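Local coordinates for protein Ara h 8 allergen isoform (Arachis hypogaea, PDB 6V8S) that binds 8-anilino-1-naphthalene sulfonate in the cavity of its Bet v 1 fold, may bind abscisic acid as relatives do, and is classed as a pathogenesis-related plant defence protein, at residues E7-S12 and K112-V117; S12-A17 and A145-V150; G51-V56 and Y66-I71; Y83-G88 and V98-K103. All coordinates share one frame; numbering follows the deposited sequence.

Interaction 1. Residues E7-S12 and K112-V117. With 2AN (8-anilino-1-naphthalene sulfonate), chain T.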
# COMPACT_ATOMS: atom_id res chain seq x y z
N GLU A 7 9.99 -10.01 4.14
CA GLU A 7 9.43 -10.73 2.96
C GLU A 7 8.30 -11.60 3.45
O GLU A 7 8.47 -12.23 4.46
CB GLU A 7 10.47 -11.63 2.30
CG GLU A 7 11.52 -10.85 1.57
CD GLU A 7 12.73 -11.66 1.17
OE1 GLU A 7 12.84 -12.88 1.51
OE2 GLU A 7 13.58 -11.05 0.52
N GLU A 8 7.17 -11.56 2.76
CA GLU A 8 5.97 -12.32 3.15
C GLU A 8 5.27 -12.82 1.89
O GLU A 8 5.37 -12.17 0.86
CB GLU A 8 5.07 -11.44 4.04
CG GLU A 8 5.47 -11.45 5.48
CD GLU A 8 5.57 -12.81 6.16
OE1 GLU A 8 5.66 -12.73 7.36
OE2 GLU A 8 5.43 -13.95 5.54
N GLU A 9 4.55 -13.90 2.04
CA GLU A 9 3.64 -14.48 1.03
C GLU A 9 2.31 -14.75 1.71
O GLU A 9 2.32 -15.13 2.90
CB GLU A 9 4.16 -15.81 0.48
CG GLU A 9 5.41 -15.62 -0.32
CD GLU A 9 5.91 -16.86 -1.09
OE1 GLU A 9 5.14 -17.84 -1.24
OE2 GLU A 9 7.08 -16.83 -1.52
N SER A 10 1.24 -14.58 0.97
CA SER A 10 -0.14 -14.93 1.39
C SER A 10 -0.89 -15.31 0.11
O SER A 10 -0.34 -15.16 -1.00
CB SER A 10 -0.79 -13.76 2.09
OG SER A 10 -0.72 -12.63 1.27
N THR A 11 -2.09 -15.87 0.26
CA THR A 11 -2.91 -16.26 -0.90
C THR A 11 -4.25 -15.54 -0.80
O THR A 11 -4.62 -15.09 0.28
CB THR A 11 -3.03 -17.78 -0.94
OG1 THR A 11 -3.68 -18.12 0.29
CG2 THR A 11 -1.71 -18.52 -1.11
N SER A 12 -4.91 -15.41 -1.94
CA SER A 12 -6.28 -14.88 -2.09
C SER A 12 -7.03 -15.86 -2.99
O SER A 12 -6.44 -16.43 -3.91
CB SER A 12 -6.22 -13.51 -2.69
OG SER A 12 -7.52 -12.98 -2.94
N LYS A 112 -1.35 -16.01 -5.54
CA LYS A 112 -0.27 -15.92 -4.53
C LYS A 112 0.26 -14.48 -4.49
O LYS A 112 0.53 -13.92 -5.56
CB LYS A 112 0.81 -16.97 -4.84
CG LYS A 112 2.03 -16.92 -3.93
CD LYS A 112 2.68 -18.26 -3.66
CE LYS A 112 2.88 -19.13 -4.88
NZ LYS A 112 1.94 -20.27 -4.91
N ILE A 113 0.35 -13.91 -3.30
CA ILE A 113 0.81 -12.50 -3.11
C ILE A 113 2.22 -12.53 -2.54
O ILE A 113 2.40 -13.07 -1.44
CB ILE A 113 -0.15 -11.74 -2.18
CG1 ILE A 113 -1.61 -11.93 -2.61
CG2 ILE A 113 0.23 -10.28 -2.09
CD1 ILE A 113 -2.56 -12.12 -1.46
N LYS A 114 3.18 -11.95 -3.25
CA LYS A 114 4.59 -11.87 -2.79
C LYS A 114 4.90 -10.41 -2.47
O LYS A 114 4.73 -9.58 -3.36
CB LYS A 114 5.57 -12.45 -3.81
CG LYS A 114 5.46 -13.94 -4.05
CD LYS A 114 6.65 -14.48 -4.84
CE LYS A 114 6.51 -14.22 -6.32
NZ LYS A 114 7.50 -15.02 -7.12
N VAL A 115 5.30 -10.15 -1.24
CA VAL A 115 5.65 -8.79 -0.78
C VAL A 115 7.09 -8.75 -0.23
O VAL A 115 7.48 -9.64 0.53
CB VAL A 115 4.63 -8.29 0.24
CG1 VAL A 115 5.10 -6.98 0.84
CG2 VAL A 115 3.24 -8.08 -0.39
N SER A 116 7.79 -7.69 -0.56
CA SER A 116 9.05 -7.24 0.07
C SER A 116 8.86 -5.81 0.60
O SER A 116 8.47 -4.92 -0.20
CB SER A 116 10.19 -7.40 -0.89
OG SER A 116 11.35 -7.00 -0.22
N VAL A 117 9.04 -5.61 1.91
CA VAL A 117 8.84 -4.30 2.59
C VAL A 117 10.15 -3.86 3.22
O VAL A 117 10.72 -4.64 4.01
CB VAL A 117 7.75 -4.37 3.67
CG1 VAL A 117 7.44 -2.95 4.18
CG2 VAL A 117 6.53 -5.09 3.18
C1 2AN T . 1.99 -6.71 3.15
C2 2AN T . 2.42 -5.56 2.56
C3 2AN T . 1.65 -4.91 1.60
C4 2AN T . 0.49 -5.46 1.17
C5 2AN T . 0.01 -6.66 1.73
C6 2AN T . -1.20 -7.22 1.28
C7 2AN T . -1.67 -8.38 1.78
C8 2AN T . -0.96 -9.05 2.78
N 2AN T . 2.77 -7.28 4.14
S 2AN T . 1.00 -9.46 4.53
C9 2AN T . 0.21 -8.53 3.27
C10 2AN T . 0.76 -7.32 2.75
C11 2AN T . 3.56 -6.56 5.07
C12 2AN T . 4.60 -7.22 5.72
C13 2AN T . 5.39 -6.55 6.66
C14 2AN T . 5.12 -5.24 6.97
C15 2AN T . 4.07 -4.58 6.35
C16 2AN T . 3.30 -5.24 5.40
O1 2AN T . 2.37 -9.83 3.88
O2 2AN T . 0.26 -10.67 4.72
O3 2AN T . 1.18 -8.60 5.66

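Interaction 2. Residues S12-A17 and A145-V150. With 2AN (8-anilino-1-naphthalene sulfonate), chain U.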
# COMPACT_ATOMS: atom_id res chain seq x y z
N SER A 12 -4.91 -15.41 -1.94
CA SER A 12 -6.28 -14.88 -2.09
C SER A 12 -7.03 -15.86 -2.99
O SER A 12 -6.44 -16.43 -3.91
CB SER A 12 -6.22 -13.51 -2.69
OG SER A 12 -7.52 -12.98 -2.94
N PRO A 13 -8.34 -16.05 -2.78
CA PRO A 13 -9.16 -16.79 -3.73
C PRO A 13 -9.47 -15.98 -4.99
O PRO A 13 -9.97 -16.53 -5.96
CB PRO A 13 -10.43 -17.11 -2.93
CG PRO A 13 -10.50 -15.98 -1.95
CD PRO A 13 -9.11 -15.56 -1.61
N VAL A 14 -9.13 -14.70 -5.01
CA VAL A 14 -9.39 -13.84 -6.20
C VAL A 14 -8.25 -14.04 -7.19
O VAL A 14 -7.10 -13.82 -6.85
CB VAL A 14 -9.53 -12.35 -5.83
CG1 VAL A 14 -9.82 -11.49 -7.05
CG2 VAL A 14 -10.55 -12.13 -4.76
N PRO A 15 -8.57 -14.33 -8.46
CA PRO A 15 -7.54 -14.43 -9.50
C PRO A 15 -6.79 -13.12 -9.72
O PRO A 15 -7.29 -12.04 -9.43
CB PRO A 15 -8.32 -14.88 -10.75
CG PRO A 15 -9.77 -14.37 -10.50
CD PRO A 15 -9.93 -14.49 -8.98
N PRO A 16 -5.53 -13.18 -10.21
CA PRO A 16 -4.64 -12.03 -10.17
C PRO A 16 -5.07 -10.79 -10.96
O PRO A 16 -4.84 -9.71 -10.53
CB PRO A 16 -3.27 -12.50 -10.66
CG PRO A 16 -3.43 -14.01 -10.88
CD PRO A 16 -4.88 -14.38 -10.75
N ALA A 17 -5.65 -10.95 -12.14
CA ALA A 17 -6.02 -9.79 -12.99
C ALA A 17 -7.12 -9.00 -12.24
O ALA A 17 -6.99 -7.78 -12.11
CB ALA A 17 -6.43 -10.23 -14.35
N ALA A 145 -9.59 -5.14 2.67
CA ALA A 145 -10.90 -4.46 2.47
C ALA A 145 -11.26 -4.55 0.98
O ALA A 145 -12.39 -4.95 0.67
CB ALA A 145 -10.85 -3.02 2.94
N ILE A 146 -10.30 -4.30 0.08
CA ILE A 146 -10.59 -4.35 -1.39
C ILE A 146 -10.93 -5.78 -1.79
O ILE A 146 -11.88 -5.96 -2.52
CB ILE A 146 -9.45 -3.70 -2.18
CG1 ILE A 146 -9.41 -2.20 -1.91
CG2 ILE A 146 -9.60 -3.97 -3.65
CD1 ILE A 146 -8.20 -1.49 -2.36
N GLU A 147 -10.12 -6.75 -1.35
CA GLU A 147 -10.32 -8.18 -1.65
C GLU A 147 -11.73 -8.60 -1.23
O GLU A 147 -12.37 -9.31 -1.99
CB GLU A 147 -9.26 -9.01 -0.92
CG GLU A 147 -9.50 -10.50 -0.95
CD GLU A 147 -8.51 -11.28 -0.08
OE1 GLU A 147 -8.50 -11.07 1.15
OE2 GLU A 147 -7.81 -12.13 -0.64
N GLY A 148 -12.18 -8.22 -0.04
CA GLY A 148 -13.53 -8.51 0.45
C GLY A 148 -14.59 -7.88 -0.45
O GLY A 148 -15.60 -8.56 -0.79
N TYR A 149 -14.37 -6.62 -0.84
CA TYR A 149 -15.25 -5.92 -1.82
C TYR A 149 -15.35 -6.75 -3.11
O TYR A 149 -16.47 -7.01 -3.56
CB TYR A 149 -14.75 -4.50 -2.11
CG TYR A 149 -15.33 -3.97 -3.39
CD1 TYR A 149 -16.67 -3.63 -3.47
CD2 TYR A 149 -14.57 -3.86 -4.53
CE1 TYR A 149 -17.24 -3.18 -4.65
CE2 TYR A 149 -15.11 -3.41 -5.72
CZ TYR A 149 -16.44 -3.05 -5.78
OH TYR A 149 -16.96 -2.62 -6.95
N VAL A 150 -14.22 -7.19 -3.65
CA VAL A 150 -14.20 -7.94 -4.94
C VAL A 150 -15.00 -9.24 -4.76
O VAL A 150 -15.79 -9.56 -5.64
CB VAL A 150 -12.75 -8.24 -5.39
CG1 VAL A 150 -12.73 -9.20 -6.57
CG2 VAL A 150 -11.99 -6.96 -5.73
C1 2AN U . -19.77 -2.10 -0.21
C2 2AN U . -19.73 -2.80 -1.37
C3 2AN U . -20.55 -2.46 -2.46
C4 2AN U . -21.39 -1.40 -2.36
C5 2AN U . -21.50 -0.67 -1.15
C6 2AN U . -22.42 0.40 -1.06
C7 2AN U . -22.56 1.10 0.06
C8 2AN U . -21.79 0.80 1.20
N 2AN U . -18.94 -2.47 0.84
S 2AN U . -19.96 -0.44 2.67
C9 2AN U . -20.84 -0.19 1.16
C10 2AN U . -20.68 -1.00 -0.03
C11 2AN U . -18.35 -3.73 1.04
C12 2AN U . -19.03 -4.91 0.74
C13 2AN U . -18.43 -6.14 0.98
C14 2AN U . -17.18 -6.21 1.55
C15 2AN U . -16.52 -5.05 1.87
C16 2AN U . -17.09 -3.81 1.62
O1 2AN U . -20.30 -1.77 3.11
O2 2AN U . -18.50 -0.25 2.31
O3 2AN U . -20.25 0.60 3.60

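Interaction 3. Residues G51-V56 and Y66-I71. With 2AN (8-anilino-1-naphthalene sulfonate), chain Q.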
# COMPACT_ATOMS: atom_id res chain seq x y z
N GLY A 51 7.01 7.16 -11.01
CA GLY A 51 7.21 8.58 -10.67
C GLY A 51 5.93 9.26 -10.22
O GLY A 51 6.02 10.39 -9.65
N THR A 52 4.76 8.69 -10.46
CA THR A 52 3.46 9.29 -10.03
C THR A 52 3.46 9.44 -8.51
O THR A 52 3.85 8.50 -7.81
CB THR A 52 2.26 8.43 -10.46
OG1 THR A 52 2.26 8.36 -11.87
CG2 THR A 52 0.95 8.97 -9.97
N VAL A 53 3.04 10.57 -8.01
CA VAL A 53 2.92 10.84 -6.54
C VAL A 53 1.45 11.09 -6.24
O VAL A 53 0.82 11.89 -6.95
CB VAL A 53 3.76 12.05 -6.11
CG1 VAL A 53 3.58 12.37 -4.63
CG2 VAL A 53 5.23 11.80 -6.43
N LYS A 54 0.98 10.43 -5.19
CA LYS A 54 -0.41 10.54 -4.69
C LYS A 54 -0.37 11.07 -3.27
O LYS A 54 0.48 10.64 -2.49
CB LYS A 54 -1.11 9.19 -4.72
CG LYS A 54 -0.98 8.41 -6.02
CD LYS A 54 -1.75 7.10 -5.94
CE LYS A 54 -1.48 6.15 -7.06
NZ LYS A 54 -1.98 4.81 -6.67
N LYS A 55 -1.28 11.97 -2.97
CA LYS A 55 -1.50 12.50 -1.61
C LYS A 55 -2.67 11.72 -1.00
O LYS A 55 -3.77 11.79 -1.56
CB LYS A 55 -1.73 14.00 -1.69
CG LYS A 55 -1.94 14.66 -0.37
CD LYS A 55 -2.33 16.08 -0.42
CE LYS A 55 -1.14 17.00 -0.49
NZ LYS A 55 -1.54 18.39 -0.17
N VAL A 56 -2.41 11.02 0.10
CA VAL A 56 -3.44 10.24 0.82
C VAL A 56 -3.79 11.04 2.08
O VAL A 56 -2.94 11.18 2.95
CB VAL A 56 -2.95 8.84 1.14
CG1 VAL A 56 -4.04 8.02 1.84
CG2 VAL A 56 -2.45 8.11 -0.11
N TYR A 66 -1.93 13.91 6.08
CA TYR A 66 -1.71 13.21 4.80
C TYR A 66 -0.31 12.58 4.76
O TYR A 66 0.58 13.01 5.53
CB TYR A 66 -1.93 14.16 3.62
CG TYR A 66 -0.91 15.26 3.51
CD1 TYR A 66 -1.04 16.47 4.16
CD2 TYR A 66 0.20 15.07 2.69
CE1 TYR A 66 -0.07 17.46 4.04
CE2 TYR A 66 1.17 16.05 2.56
CZ TYR A 66 1.02 17.25 3.22
OH TYR A 66 2.03 18.18 3.15
N VAL A 67 -0.13 11.62 3.85
CA VAL A 67 1.20 11.05 3.48
C VAL A 67 1.28 11.04 1.96
O VAL A 67 0.20 11.24 1.30
CB VAL A 67 1.45 9.66 4.08
CG1 VAL A 67 1.23 9.67 5.57
CG2 VAL A 67 0.57 8.61 3.47
N LEU A 68 2.48 10.83 1.42
CA LEU A 68 2.70 10.76 -0.04
C LEU A 68 2.96 9.30 -0.42
O LEU A 68 3.71 8.62 0.28
CB LEU A 68 3.88 11.64 -0.43
CG LEU A 68 3.65 13.15 -0.35
CD1 LEU A 68 2.29 13.53 -0.93
CD2 LEU A 68 3.76 13.64 1.08
N HIS A 69 2.34 8.87 -1.52
CA HIS A 69 2.56 7.51 -2.09
C HIS A 69 3.18 7.69 -3.48
O HIS A 69 2.55 8.35 -4.32
CB HIS A 69 1.23 6.76 -2.00
CG HIS A 69 1.07 5.54 -2.85
ND1 HIS A 69 0.46 4.41 -2.37
CD2 HIS A 69 1.37 5.29 -4.14
CE1 HIS A 69 0.40 3.50 -3.33
NE2 HIS A 69 0.97 4.01 -4.42
N LYS A 70 4.37 7.13 -3.70
CA LYS A 70 5.09 7.31 -4.98
C LYS A 70 5.25 5.96 -5.68
O LYS A 70 5.76 5.04 -5.04
CB LYS A 70 6.46 7.98 -4.76
CG LYS A 70 7.24 8.23 -6.05
CD LYS A 70 8.25 9.35 -5.95
CE LYS A 70 8.47 10.05 -7.28
NZ LYS A 70 9.85 10.57 -7.41
N ILE A 71 4.82 5.87 -6.94
CA ILE A 71 4.92 4.62 -7.73
C ILE A 71 6.37 4.47 -8.17
O ILE A 71 6.85 5.33 -8.92
CB ILE A 71 3.95 4.61 -8.92
CG1 ILE A 71 2.51 4.90 -8.47
CG2 ILE A 71 4.07 3.31 -9.69
CD1 ILE A 71 1.47 4.87 -9.59
C1 2AN Q . -1.32 5.50 5.66
C2 2AN Q . -2.40 5.62 4.85
C3 2AN Q . -2.69 4.68 3.85
C4 2AN Q . -1.95 3.55 3.75
C5 2AN Q . -0.81 3.36 4.58
C6 2AN Q . -0.04 2.20 4.41
C7 2AN Q . 1.06 1.98 5.15
C8 2AN Q . 1.46 2.93 6.10
N 2AN Q . -1.10 6.47 6.65
S 2AN Q . 1.40 5.15 7.55
C9 2AN Q . 0.71 4.05 6.35
C10 2AN Q . -0.46 4.34 5.56
C11 2AN Q . -1.72 7.73 6.81
C12 2AN Q . -1.78 8.27 8.09
C13 2AN Q . -2.35 9.52 8.30
C14 2AN Q . -2.86 10.24 7.25
C15 2AN Q . -2.80 9.72 5.98
C16 2AN Q . -2.23 8.47 5.75
O1 2AN Q . 0.31 5.39 8.66
O2 2AN Q . 2.49 4.49 8.20
O3 2AN Q . 1.70 6.37 6.85

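Interaction 4. Residues Y83-G88 and V98-K103. With 2AN (8-anilino-1-naphthalene sulfonate), chain Q.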
# COMPACT_ATOMS: atom_id res chain seq x y z
N TYR A 83 5.89 0.67 -4.69
CA TYR A 83 5.53 2.03 -4.27
C TYR A 83 6.17 2.33 -2.92
O TYR A 83 6.47 1.41 -2.16
CB TYR A 83 4.00 2.19 -4.23
CG TYR A 83 3.31 1.30 -3.24
CD1 TYR A 83 2.97 0.01 -3.56
CD2 TYR A 83 3.02 1.75 -1.95
CE1 TYR A 83 2.37 -0.84 -2.63
CE2 TYR A 83 2.44 0.92 -1.01
CZ TYR A 83 2.12 -0.38 -1.35
OH TYR A 83 1.50 -1.17 -0.43
N THR A 84 6.35 3.61 -2.63
CA THR A 84 7.03 4.12 -1.44
C THR A 84 6.06 5.05 -0.71
O THR A 84 5.46 5.91 -1.39
CB THR A 84 8.36 4.78 -1.85
OG1 THR A 84 9.22 3.75 -2.34
CG2 THR A 84 9.05 5.48 -0.71
N ILE A 85 5.89 4.86 0.60
CA ILE A 85 5.14 5.83 1.45
C ILE A 85 6.16 6.69 2.20
O ILE A 85 7.10 6.12 2.86
CB ILE A 85 4.16 5.12 2.39
CG1 ILE A 85 3.20 4.22 1.62
CG2 ILE A 85 3.37 6.15 3.20
CD1 ILE A 85 2.33 3.34 2.53
N SER A 86 6.00 8.01 2.09
CA SER A 86 6.87 8.97 2.82
C SER A 86 6.15 10.25 3.16
O SER A 86 4.96 10.39 2.78
CB SER A 86 8.11 9.33 2.00
OG SER A 86 7.72 10.00 0.79
N GLY A 87 6.77 11.06 4.00
CA GLY A 87 6.59 12.51 4.12
C GLY A 87 5.19 12.89 4.56
O GLY A 87 4.45 12.08 5.16
N GLY A 88 4.79 14.10 4.21
CA GLY A 88 3.54 14.70 4.68
C GLY A 88 3.56 14.94 6.17
O GLY A 88 4.66 15.06 6.77
N VAL A 98 8.89 4.04 3.81
CA VAL A 98 8.72 2.56 3.69
C VAL A 98 8.48 2.25 2.23
O VAL A 98 7.57 2.88 1.62
CB VAL A 98 7.58 2.03 4.59
CG1 VAL A 98 7.60 0.51 4.67
CG2 VAL A 98 7.56 2.68 5.90
N SER A 99 9.28 1.36 1.69
CA SER A 99 9.16 0.95 0.27
C SER A 99 8.58 -0.47 0.19
O SER A 99 9.04 -1.39 0.93
CB SER A 99 10.51 1.09 -0.43
OG SER A 99 11.36 0.07 0.06
N PHE A 100 7.61 -0.64 -0.68
CA PHE A 100 6.86 -1.91 -0.90
C PHE A 100 7.14 -2.39 -2.33
O PHE A 100 7.11 -1.58 -3.29
CB PHE A 100 5.35 -1.67 -0.73
CG PHE A 100 4.92 -1.26 0.64
CD1 PHE A 100 4.94 0.07 1.01
CD2 PHE A 100 4.46 -2.18 1.55
CE1 PHE A 100 4.56 0.47 2.28
CE2 PHE A 100 4.01 -1.79 2.80
CZ PHE A 100 4.11 -0.46 3.17
N LYS A 101 7.41 -3.68 -2.45
CA LYS A 101 7.45 -4.39 -3.74
C LYS A 101 6.40 -5.49 -3.68
O LYS A 101 6.53 -6.34 -2.77
CB LYS A 101 8.85 -4.94 -4.01
CG LYS A 101 9.95 -3.89 -4.04
CD LYS A 101 11.28 -4.52 -4.52
CE LYS A 101 11.20 -4.76 -6.00
NZ LYS A 101 11.98 -5.95 -6.44
N THR A 102 5.38 -5.43 -4.53
CA THR A 102 4.27 -6.41 -4.49
C THR A 102 4.21 -7.10 -5.85
O THR A 102 4.42 -6.44 -6.90
CB THR A 102 2.93 -5.75 -4.07
OG1 THR A 102 2.37 -5.00 -5.15
CG2 THR A 102 3.05 -4.84 -2.88
N LYS A 103 3.87 -8.39 -5.85
CA LYS A 103 3.71 -9.18 -7.09
C LYS A 103 2.65 -10.23 -6.82
O LYS A 103 2.72 -10.88 -5.78
CB LYS A 103 5.06 -9.80 -7.49
CG LYS A 103 5.08 -10.43 -8.87
CD LYS A 103 6.35 -11.22 -9.20
CE LYS A 103 6.03 -12.26 -10.27
NZ LYS A 103 7.20 -12.58 -11.13
C1 2AN Q . -1.32 5.50 5.66
C2 2AN Q . -2.40 5.62 4.85
C3 2AN Q . -2.69 4.68 3.85
C4 2AN Q . -1.95 3.55 3.75
C5 2AN Q . -0.81 3.36 4.58
C6 2AN Q . -0.04 2.20 4.41
C7 2AN Q . 1.06 1.98 5.15
C8 2AN Q . 1.46 2.93 6.10
N 2AN Q . -1.10 6.47 6.65
S 2AN Q . 1.40 5.15 7.55
C9 2AN Q . 0.71 4.05 6.35
C10 2AN Q . -0.46 4.34 5.56
C11 2AN Q . -1.72 7.73 6.81
C12 2AN Q . -1.78 8.27 8.09
C13 2AN Q . -2.35 9.52 8.30
C14 2AN Q . -2.86 10.24 7.25
C15 2AN Q . -2.80 9.72 5.98
C16 2AN Q . -2.23 8.47 5.75
O1 2AN Q . 0.31 5.39 8.66
O2 2AN Q . 2.49 4.49 8.20
O3 2AN Q . 1.70 6.37 6.85

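Interaction 1. Residues E7-S12 and K112-V117
The Glu9 carboxylate turns one face toward Lys114, whose aliphatic CG and CD run beside the glutamate chain, and from that same side Lys112 brings CD within 3.5 Å of Glu9 OE1. The charged ends do not meet: Lys112 NZ stays 5.4 Å from Glu9 OE1, and Lys114 NZ forms a salt bridge with Glu105. Attraction across this face, with its solvent-exposed glutamates, is therefore probably no more than diffuse.

The flat groups on the other side belong to the bound 8-anilino-1-naphthalene sulfonate. One face of its naphthalene lies over both methyls of Val115, with CG1 3.5 Å from C2; CG1 stands opposite the backbone N (chi1 172°), a setting that turns both branches to the ligand. One face of the anilino ring is met by Val117 CG2, 3.8 Å from C11. Ser10 OG approaches the naphthalene rim at C8 from the Val115 side. Beside it, Ile113 CD1 touches Ser10 OG at 3.3 Å; this buried hydroxyl has no hydrogen-bonding partner in the model. Sulfonate O1 packs against Glu8 CB at 3.1 Å, and the ligand is hydrogen-bonded to Lys136 NZ.

The backbones are joined at two antiparallel hydrogen-bonded pairs, Glu8 with Val115 and Ser10 with Ile113, and the Ile113 N to Ser10 O bond is 2.7 Å long and nearly straight (172°). Here strand 3-12, at the border of the seven-stranded antiparallel sheet, meets strand 110-121, and the face carrying Ser10, Ile113 and Val115 lines the hydrophobic cavity characteristic of the Bet v 1 fold.

Interaction 2. Residues S12-A17 and A145-V150
Polar contact comes first: Glu147 reaches out from the C-terminal helix to the Ser12 hydroxyl, its CG opposite the backbone N (chi1 170°) and the chain extended beyond. Ser12 OG donates to Glu147 OE2, a bond modelled at only 2.5 Å, so its exact length is doubtful. The same oxygen accepts from Val14 N at 3.1 Å along a fairly straight path (162°), which makes residues 12 to 14 an ST turn. Ser12 OG is thus gripped from two directions, and the bond from Val14 N is consistent with a fixed rotation of the Ser12 hydroxyl. Pro13 crosses the glutamate at about a right angle, with CD 3.8 Å from Glu147 OE2.

The apolar contact is made by two valines. Val150 CG1 meets both methyls of Val14, at 3.7 Å from Val14 CG1 and 4.1 Å from Val14 CG2, while Val14 CG2 comes within 4.3 Å of Glu147 CG, the aliphatic part of the glutamate.

Ligand contact involves the helix alone. A molecule of 8-anilino-1-naphthalene sulfonate lays its anilino C14 3.7 Å from Gly148 C, and its naphthalene C2 meets the edge of the Tyr149 ring.

In the fold, this turn leads from strand 3-12 into helix 16-25, with Pro15 as N-cap, and Ser111 of strand 110-121 holds Val14 O through its hydroxyl. Helix 129-152 leans on both short helices, Val150 on Ala22 and Tyr149 on Leu30.

Interaction 3. Residues G51-V56 and Y66-I71
Tyr66 opens the pairing of strand 63-75 with Lys55 and Val56 of strand 53-60, a beta hairpin in the antiparallel sheet of the Bet v 1 fold. One face of its ring is covered by the end of the Lys55 chain in a cation-pi arrangement: NZ of Lys55 lies 4.4 Å from the Tyr66 ring centroid and only 10° off the normal, with CE over the same face nearer the rim. The bend of Lys55 at chi3 (-87°) brings this end of the chain across the ring.

Val67 follows on the other side of the sheet. Its backbone is bonded both ways to Val56, and its two methyls touch the bound 8-anilino-1-naphthalene sulfonate, CG2 at 3.6 Å from C16.

Leu68 returns to the Lys55 side, where CD1 packs 4.1 Å from Val53 CG1. At His69 the imidazole runs alongside the extended Lys54 chain; their nitrogens, Lys54 NZ and His69 NE2, are 3.8 Å apart without bonding each other. Tyr81 OH is hydrogen-bonded to both, and Asp28 forms a salt bridge with the lysine.

Lys70 lays its aliphatic chain obliquely across Val53, CE to CG2 at 3.8 Å. Ile71 ends the walk: its N-H bonds Thr52 O, its O receives Gly51 N at 2.8 Å, and its CD1 rests 3.7 Å from Thr52 CB.

Interaction 4. Residues Y83-G88 and V98-K103
The hairpin of strands 80-86 and 95-107 brings Tyr83 opposite Phe100 in an antiparallel hydrogen-bonded pair, and their side chains carry the contact. The rings are nearly parallel, planes at 11°, but displaced so far that little of one covers the other, with centroids 4.8 Å apart. What fills the offset is specific: Phe100 CB sits over one face of the tyrosine, 3.7 Å from the Tyr83 ring centroid as a CH-pi contact, while Tyr83 OH lies over the phenylalanine face, 3.6 Å from Phe100 CG. Tyr83 takes the position with CG between its backbone N and carbonyl carbon (chi1 63°), which swings the ring over toward the neighbouring strand. His69 stacks on this tyrosine, so the aromatic group continues across to the next strand.

Ile85 meets the Phe100 ring obliquely, its CD1 3.6 Å from Phe100 CE1. In the Bet v 1 fold this side of the curved sheet faces the long C-terminal helix, and Phe100 indeed touches Val135 and Ser139 of helix 129-152. The cavity between them holds 8-anilino-1-naphthalene sulfonate, whose C7 is modelled close to Ile85 CD1.

Thr84 and Ser99 lie on the other face, where Thr84 OG1 passes 3.5 Å from Ser99 CB and is hydrogen-bonded to Asp72 OD2. Backbone bonds run both ways at two pairs, Tyr83 with Phe100 and Ile85 with Val98; Phe100 N reaches Tyr83 O at 2.8 Å. Farther along, Thr102 points CG2 to Tyr83 CE1 at 4.1 Å while Tyr81 O engages its hydroxyl.

Interactions 1, 3 and 4 lie in one antiparallel sheet, and interaction 2 ties the end of its first strand to the C-terminal helix. Interactions 3 and 4 follow one another along the chain, with centres 9 Å apart; they are joined by the pairing of strands 63-75 and 80-86, and both touch the same ligand molecule. Both are nested within the loop closed by interaction 1, which meets interaction 4 through strands 110-121 and 95-107. Interactions 1 and 2 share Ser12 and alternate along the chain, whereas 1 and 3 lie 22 Å apart across its centre. Sheet and helix together enclose a cavity that accommodates several ligand molecules.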